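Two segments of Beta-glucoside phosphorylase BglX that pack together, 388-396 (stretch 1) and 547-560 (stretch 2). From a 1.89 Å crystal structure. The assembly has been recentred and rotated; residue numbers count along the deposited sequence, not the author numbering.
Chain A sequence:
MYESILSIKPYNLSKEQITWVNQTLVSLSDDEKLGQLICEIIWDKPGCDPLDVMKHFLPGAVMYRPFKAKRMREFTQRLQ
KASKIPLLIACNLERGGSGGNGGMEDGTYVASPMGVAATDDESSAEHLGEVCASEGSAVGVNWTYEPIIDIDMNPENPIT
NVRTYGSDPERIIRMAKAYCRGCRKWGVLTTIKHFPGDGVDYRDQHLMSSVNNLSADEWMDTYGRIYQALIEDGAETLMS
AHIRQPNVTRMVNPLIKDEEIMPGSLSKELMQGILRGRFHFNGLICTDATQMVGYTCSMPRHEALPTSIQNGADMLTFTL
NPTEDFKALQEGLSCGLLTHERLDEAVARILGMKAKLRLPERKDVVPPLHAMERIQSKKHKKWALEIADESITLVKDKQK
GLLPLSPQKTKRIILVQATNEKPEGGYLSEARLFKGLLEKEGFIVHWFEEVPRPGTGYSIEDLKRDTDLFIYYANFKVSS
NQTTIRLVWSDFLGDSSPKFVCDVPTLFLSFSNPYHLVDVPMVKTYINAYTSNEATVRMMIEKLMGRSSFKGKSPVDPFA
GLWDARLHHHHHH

Stretch 1 388-396: ADESITLVK
Stretch 2, residues 547-560: RSSFKGKSPVDPFA

Stretch 1 begins as the last turn of a helix, 388-391. Ile 392 is the first residue to leave helical phi/psi (-61/133), and a strand runs over 393-396. Stretch 2 has no regular helix or strand. The two bury 650 Å² between them. CA atoms pair Glu 390 with Lys 551 (5.2 Å), Ser 391 with Gly 552 (4.2 Å) and Val 395 with Pro 558 (7.5 Å), so both run in the same general order.

Ser 548, chi1 t, points toward stretch 1, and its OG lies 3.3 Å from Asp 389 OD1. Ser 549, chi1 p, serves its own stretch: its O and OG accept from Lys 551 NZ at 3.2 and 3.1 Å.

Phe 550 (phi/psi -78/124, chi1 -71°, chi2 -82°) points toward stretch 1. Leu 394 covers one face of the ring, with its CG 4.0 Å from the Phe 550 ring centroid and 14° off the normal, a CH-pi contact. Leu 394 chi1 is -141°, between wells. Ile 392, m then t, meets the ring edge, CG2 to Phe 550 CE1 3.9 Å.

Lys 551 (phi/psi -120/-14; chi m, t, t, p) reaches back to Asp 389. Its NZ forms a salt bridge with Asp 389 OD1 at 2.8 Å, joining opposite charges; Asp 389 has chi1 t. A water accepts from Lys 551 N at 2.8 Å and donates to Asp 389 O and Ile 392 O at 2.8 and 2.7 Å.

Gly 552 (phi/psi -70/151) is the tightest backbone crossing. Its N donates to Ile 392 O at 3.0 Å, angle 142°. Its CA makes CA-H...O contacts with Glu 390 O and Ser 391 O, both at 3.2 Å. The absent side chain matters: an ideal CB would lie 1.9 Å from Ser 391 O and 2.4 Å from Thr 393 OG1. Thr 393, chi1 m, holds its OG1 there by donating to Ser 391 O at 2.8 Å. A second water donates to Gly 552 O at 2.8 Å and accepts from Leu 394 N at 2.9 Å.

Ser 554, chi1 m, places OG 3.4 Å from Thr 393 CG2.

A type I turn spans Asp 557 to Ala 560, closed by Ala 560 N to Asp 557 O at 3.2 Å. It presents Pro 558 and Phe 559 (chi1 m) to Val 395, chi1 t. Val 395 CG1 packs against Pro 558 CG at 3.5 Å and Phe 559 CZ at 3.8 Å, an apolar cluster.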

ATOM      1  N   ALA A 388      17.102   1.686  -6.210  1.00 17.94           N
ATOM      2  CA  ALA A 388      17.853   2.133  -5.043  1.00 17.88           C
ATOM      3  C   ALA A 388      18.953   3.112  -5.449  1.00 16.13           C
ATOM      4  O   ALA A 388      19.135   4.158  -4.818  1.00 13.09           O
ATOM      5  CB  ALA A 388      18.431   0.930  -4.297  1.00 19.17           C
ATOM      6  N   ASP A 389      19.676   2.803  -6.525  1.00 14.61           N
ATOM      7  CA  ASP A 389      20.710   3.712  -7.002  1.00 17.06           C
ATOM      8  C   ASP A 389      20.131   5.089  -7.304  1.00 15.83           C
ATOM      9  O   ASP A 389      20.748   6.113  -6.988  1.00 18.35           O
ATOM     10  CB  ASP A 389      21.380   3.124  -8.246  1.00 17.97           C
ATOM     11  CG  ASP A 389      22.487   4.011  -8.797  1.00 25.79           C
ATOM     12  OD1 ASP A 389      22.931   4.951  -8.099  1.00 18.57           O
ATOM     13  OD2 ASP A 389      22.900   3.781  -9.953  1.00 29.30           O
ATOM     14  N   GLU A 390      18.938   5.141  -7.896  1.00 16.13           N
ATOM     15  CA  GLU A 390      18.367   6.416  -8.307  1.00 17.20           C
ATOM     16  C   GLU A 390      17.591   7.116  -7.201  1.00 14.63           C
ATOM     17  O   GLU A 390      17.347   8.321  -7.315  1.00 16.85           O
ATOM     18  CB  GLU A 390      17.430   6.227  -9.504  1.00 15.15           C
ATOM     19  CG  GLU A 390      18.078   5.641 -10.761  1.00 20.41           C
ATOM     20  CD  GLU A 390      19.058   6.593 -11.458  1.00 31.40           C
ATOM     21  OE1 GLU A 390      18.970   7.831 -11.257  1.00 28.35           O
ATOM     22  OE2 GLU A 390      19.930   6.098 -12.213  1.00 36.20           O
ATOM     23  N   SER A 391      17.206   6.405  -6.141  1.00 14.04           N
ATOM     24  CA  SER A 391      16.258   6.947  -5.172  1.00 14.76           C
ATOM     25  C   SER A 391      16.925   7.630  -3.982  1.00 18.36           C
ATOM     26  O   SER A 391      16.416   8.648  -3.491  1.00 16.13           O
ATOM     27  CB  SER A 391      15.333   5.836  -4.666  1.00 13.02           C
ATOM     28  OG  SER A 391      16.027   4.919  -3.842  1.00 20.87           O
ATOM     29  N   ILE A 392      18.046   7.097  -3.493  1.00 19.46           N
ATOM     30  CA  ILE A 392      18.574   7.546  -2.211  1.00 17.52           C
ATOM     31  C   ILE A 392      18.903   9.028  -2.290  1.00 17.30           C
ATOM     32  O   ILE A 392      19.534   9.495  -3.247  1.00 15.82           O
ATOM     33  CB  ILE A 392      19.784   6.693  -1.806  1.00 16.87           C
ATOM     34  CG1 ILE A 392      19.342   5.238  -1.651  1.00 15.62           C
ATOM     35  CG2 ILE A 392      20.395   7.211  -0.490  1.00 16.27           C
ATOM     36  CD1 ILE A 392      20.455   4.270  -1.295  1.00 18.74           C
ATOM     37  N   THR A 393      18.466   9.781  -1.278  1.00 15.72           N
ATOM     38  CA  THR A 393      18.420  11.238  -1.344  1.00 17.75           C
ATOM     39  C   THR A 393      19.275  11.839  -0.242  1.00 17.83           C
ATOM     40  O   THR A 393      19.032  11.590   0.943  1.00 14.46           O
ATOM     41  CB  THR A 393      16.982  11.746  -1.215  1.00 15.46           C
ATOM     42  OG1 THR A 393      16.158  11.107  -2.200  1.00 11.23           O
ATOM     43  CG2 THR A 393      16.931  13.251  -1.404  1.00 17.12           C
ATOM     44  N   LEU A 394      20.262  12.643  -0.635  1.00 18.57           N
ATOM     45  CA  LEU A 394      21.037  13.444   0.310  1.00 17.59           C
ATOM     46  C   LEU A 394      20.235  14.702   0.642  1.00 18.87           C
ATOM     47  O   LEU A 394      20.131  15.608  -0.188  1.00 17.14           O
ATOM     48  CB  LEU A 394      22.388  13.800  -0.305  1.00 18.34           C
ATOM     49  CG  LEU A 394      23.669  13.800   0.529  1.00 26.54           C
ATOM     50  CD1 LEU A 394      24.674  14.802  -0.058  1.00 21.75           C
ATOM     51  CD2 LEU A 394      23.423  14.077   1.993  1.00 22.69           C
ATOM     52  N   VAL A 395      19.657  14.761   1.841  1.00 17.18           N
ATOM     53  CA  VAL A 395      18.743  15.849   2.205  1.00 16.75           C
ATOM     54  C   VAL A 395      19.489  17.018   2.820  1.00 19.81           C
ATOM     55  O   VAL A 395      19.259  18.180   2.470  1.00 19.43           O
ATOM     56  CB  VAL A 395      17.657  15.330   3.175  1.00 14.85           C
ATOM     57  CG1 VAL A 395      16.701  16.459   3.582  1.00 20.08           C
ATOM     58  CG2 VAL A 395      16.896  14.179   2.562  1.00 16.03           C
ATOM     59  N   LYS A 396      20.373  16.720   3.763  1.00 18.63           N
ATOM     60  CA  LYS A 396      21.067  17.730   4.545  1.00 21.98           C
ATOM     61  C   LYS A 396      22.516  17.292   4.644  1.00 21.10           C
ATOM     62  O   LYS A 396      22.792  16.137   4.976  1.00 19.11           O
ATOM     63  CB  LYS A 396      20.422  17.871   5.932  1.00 26.64           C
ATOM     64  CG  LYS A 396      20.953  18.997   6.798  1.00 23.71           C
ATOM     65  CD  LYS A 396      20.166  19.064   8.106  1.00 21.47           C
ATOM     66  CE  LYS A 396      20.725  20.097   9.056  1.00 23.30           C
ATOM     67  NZ  LYS A 396      19.967  20.116  10.336  1.00 29.87           N
ATOM     68  N   ARG A 547      31.597   5.853  -4.085  1.00 20.47           N
ATOM     69  CA  ARG A 547      31.661   5.125  -5.342  1.00 19.15           C
ATOM     70  C   ARG A 547      30.402   5.287  -6.185  1.00 24.36           C
ATOM     71  O   ARG A 547      30.381   4.837  -7.335  1.00 22.84           O
ATOM     72  CB  ARG A 547      31.897   3.638  -5.074  1.00 18.37           C
ATOM     73  CG  ARG A 547      33.174   3.341  -4.297  1.00 18.59           C
ATOM     74  CD  ARG A 547      33.452   1.848  -4.260  1.00 19.53           C
ATOM     75  NE  ARG A 547      32.525   1.104  -3.412  1.00 24.91           N
ATOM     76  CZ  ARG A 547      32.753   0.773  -2.143  1.00 20.70           C
ATOM     77  NH1 ARG A 547      33.885   1.126  -1.538  1.00 26.20           N
ATOM     78  NH2 ARG A 547      31.840   0.084  -1.471  1.00 22.10           N
ATOM     79  N   SER A 548      29.352   5.897  -5.642  1.00 21.40           N
ATOM     80  CA  SER A 548      28.100   6.099  -6.361  1.00 22.44           C
ATOM     81  C   SER A 548      27.534   7.442  -5.934  1.00 21.36           C
ATOM     82  O   SER A 548      27.493   7.740  -4.738  1.00 19.24           O
ATOM     83  CB  SER A 548      27.098   4.970  -6.068  1.00 22.91           C
ATOM     84  OG  SER A 548      25.815   5.251  -6.613  1.00 17.81           O
ATOM     85  N   SER A 549      27.123   8.254  -6.904  1.00 18.33           N
ATOM     86  CA  SER A 549      26.603   9.573  -6.587  1.00 18.99           C
ATOM     87  C   SER A 549      25.207   9.469  -5.978  1.00 19.65           C
ATOM     88  O   SER A 549      24.474   8.504  -6.209  1.00 19.14           O
ATOM     89  CB  SER A 549      26.552  10.445  -7.839  1.00 24.61           C
ATOM     90  OG  SER A 549      25.752   9.839  -8.835  1.00 21.26           O
ATOM     91  N   PHE A 550      24.852  10.473  -5.181  1.00 18.71           N
ATOM     92  CA  PHE A 550      23.477  10.634  -4.717  1.00 20.49           C
ATOM     93  C   PHE A 550      22.652  11.247  -5.838  1.00 20.55           C
ATOM     94  O   PHE A 550      22.989  12.317  -6.357  1.00 16.44           O
ATOM     95  CB  PHE A 550      23.419  11.507  -3.467  1.00 21.38           C
ATOM     96  CG  PHE A 550      23.975  10.844  -2.251  1.00 17.03           C
ATOM     97  CD1 PHE A 550      23.206   9.958  -1.518  1.00 18.11           C
ATOM     98  CD2 PHE A 550      25.274  11.099  -1.843  1.00 21.52           C
ATOM     99  CE1 PHE A 550      23.717   9.338  -0.398  1.00 18.87           C
ATOM    100  CE2 PHE A 550      25.793  10.486  -0.723  1.00 19.24           C
ATOM    101  CZ  PHE A 550      25.014   9.602   0.005  1.00 18.23           C
ATOM    102  N   LYS A 551      21.579  10.559  -6.217  1.00 16.59           N
ATOM    103  CA  LYS A 551      20.768  10.945  -7.356  1.00 14.06           C
ATOM    104  C   LYS A 551      19.317  11.229  -7.002  1.00 20.21           C
ATOM    105  O   LYS A 551      18.600  11.800  -7.833  1.00 14.22           O
ATOM    106  CB  LYS A 551      20.799   9.838  -8.420  1.00 17.56           C
ATOM    107  CG  LYS A 551      22.197   9.431  -8.862  1.00 20.44           C
ATOM    108  CD  LYS A 551      22.152   8.168  -9.711  1.00 20.95           C
ATOM    109  CE  LYS A 551      23.549   7.739 -10.179  1.00 23.68           C
ATOM    110  NZ  LYS A 551      24.364   7.118  -9.089  1.00 21.87           N
ATOM    111  N   GLY A 552      18.861  10.840  -5.813  1.00 17.72           N
ATOM    112  CA  GLY A 552      17.457  10.987  -5.483  1.00 17.75           C
ATOM    113  C   GLY A 552      17.052  12.436  -5.311  1.00 18.24           C
ATOM    114  O   GLY A 552      17.848  13.289  -4.931  1.00 15.06           O
ATOM    115  N   LYS A 553      15.779  12.704  -5.596  1.00 18.08           N
ATOM    116  CA  LYS A 553      15.163  14.008  -5.389  1.00 17.93           C
ATOM    117  C   LYS A 553      13.949  13.825  -4.489  1.00 18.56           C
ATOM    118  O   LYS A 553      13.047  13.045  -4.813  1.00 17.11           O
ATOM    119  CB  LYS A 553      14.755  14.640  -6.721  1.00 21.61           C
ATOM    120  CG  LYS A 553      13.952  15.927  -6.580  1.00 26.07           C
ATOM    121  CD  LYS A 553      13.464  16.425  -7.927  1.00 28.40           C
ATOM    122  CE  LYS A 553      12.521  17.601  -7.763  1.00 32.67           C
ATOM    123  NZ  LYS A 553      12.250  18.280  -9.062  1.00 37.99           N
ATOM    124  N   SER A 554      13.928  14.539  -3.369  1.00 17.85           N
ATOM    125  CA  SER A 554      12.846  14.411  -2.405  1.00 16.54           C
ATOM    126  C   SER A 554      11.492  14.613  -3.090  1.00 16.42           C
ATOM    127  O   SER A 554      11.264  15.674  -3.683  1.00 15.46           O
ATOM    128  CB  SER A 554      13.031  15.438  -1.293  1.00 16.80           C
ATOM    129  OG  SER A 554      14.188  15.151  -0.539  1.00 17.20           O
ATOM    130  N   PRO A 555      10.583  13.636  -3.039  1.00 13.61           N
ATOM    131  CA  PRO A 555       9.229  13.822  -3.589  1.00 14.18           C
ATOM    132  C   PRO A 555       8.245  14.438  -2.608  1.00 15.46           C
ATOM    133  O   PRO A 555       7.037  14.442  -2.875  1.00 15.53           O
ATOM    134  CB  PRO A 555       8.819  12.383  -3.923  1.00 14.67           C
ATOM    135  CG  PRO A 555       9.448  11.581  -2.827  1.00 13.78           C
ATOM    136  CD  PRO A 555      10.750  12.285  -2.471  1.00 14.42           C
ATOM    137  N   VAL A 556       8.787  14.959  -1.509  1.00 15.48           N
ATOM    138  CA  VAL A 556       8.056  15.468  -0.364  1.00 15.93           C
ATOM    139  C   VAL A 556       8.974  16.517   0.263  1.00 19.01           C
ATOM    140  O   VAL A 556      10.166  16.568  -0.041  1.00 16.17           O
ATOM    141  CB  VAL A 556       7.745  14.275   0.572  1.00 19.86           C
ATOM    142  CG1 VAL A 556       8.247  14.497   1.956  1.00 27.84           C
ATOM    143  CG2 VAL A 556       6.277  13.897   0.512  1.00 19.10           C
ATOM    144  N   ASP A 557       8.419  17.380   1.117  1.00 17.70           N
ATOM    145  CA  ASP A 557       9.263  18.311   1.870  1.00 16.71           C
ATOM    146  C   ASP A 557       9.785  17.608   3.116  1.00 20.23           C
ATOM    147  O   ASP A 557       9.034  17.445   4.084  1.00 19.19           O
ATOM    148  CB  ASP A 557       8.499  19.571   2.281  1.00 19.34           C
ATOM    149  CG  ASP A 557       9.343  20.517   3.132  1.00 28.76           C
ATOM    150  OD1 ASP A 557      10.591  20.405   3.110  1.00 24.24           O
ATOM    151  OD2 ASP A 557       8.756  21.369   3.837  1.00 32.17           O
ATOM    152  N   PRO A 558      11.054  17.182   3.145  1.00 19.43           N
ATOM    153  CA  PRO A 558      11.530  16.410   4.305  1.00 19.68           C
ATOM    154  C   PRO A 558      11.629  17.227   5.572  1.00 20.11           C
ATOM    155  O   PRO A 558      11.710  16.643   6.663  1.00 21.01           O
ATOM    156  CB  PRO A 558      12.907  15.902   3.854  1.00 18.63           C
ATOM    157  CG  PRO A 558      13.344  16.862   2.816  1.00 17.06           C
ATOM    158  CD  PRO A 558      12.110  17.378   2.140  1.00 19.01           C
ATOM    159  N   PHE A 559      11.610  18.553   5.472  1.00 22.90           N
ATOM    160  CA  PHE A 559      11.716  19.392   6.655  1.00 25.23           C
ATOM    161  C   PHE A 559      10.375  19.617   7.338  1.00 30.32           C
ATOM    162  O   PHE A 559      10.354  20.019   8.507  1.00 35.10           O
ATOM    163  CB  PHE A 559      12.370  20.716   6.263  1.00 26.51           C
ATOM    164  CG  PHE A 559      13.729  20.536   5.649  1.00 25.13           C
ATOM    165  CD1 PHE A 559      14.848  20.392   6.450  1.00 28.46           C
ATOM    166  CD2 PHE A 559      13.879  20.459   4.278  1.00 23.21           C
ATOM    167  CE1 PHE A 559      16.095  20.206   5.892  1.00 27.26           C
ATOM    168  CE2 PHE A 559      15.125  20.272   3.713  1.00 31.18           C
ATOM    169  CZ  PHE A 559      16.236  20.146   4.523  1.00 26.09           C
ATOM    170  N   ALA A 560       9.267  19.343   6.654  1.00 32.26           N
ATOM    171  CA  ALA A 560       7.938  19.396   7.261  1.00 30.74           C
ATOM    172  C   ALA A 560       7.698  20.747   7.932  1.00 33.34           C
ATOM    173  O   ALA A 560       7.233  20.833   9.071  1.00 34.91           O
ATOM    174  CB  ALA A 560       7.752  18.245   8.255  1.00 26.14           C
TER
HETATM  175  O   HOH W   1      20.979   8.103  -5.065  1.00 13.44           O
HETATM  176  O   HOH W   2      25.009   4.501 -11.063  1.00 35.78           O
HETATM  177  O   HOH W   3      20.262  13.164  -3.451  1.00 16.74           O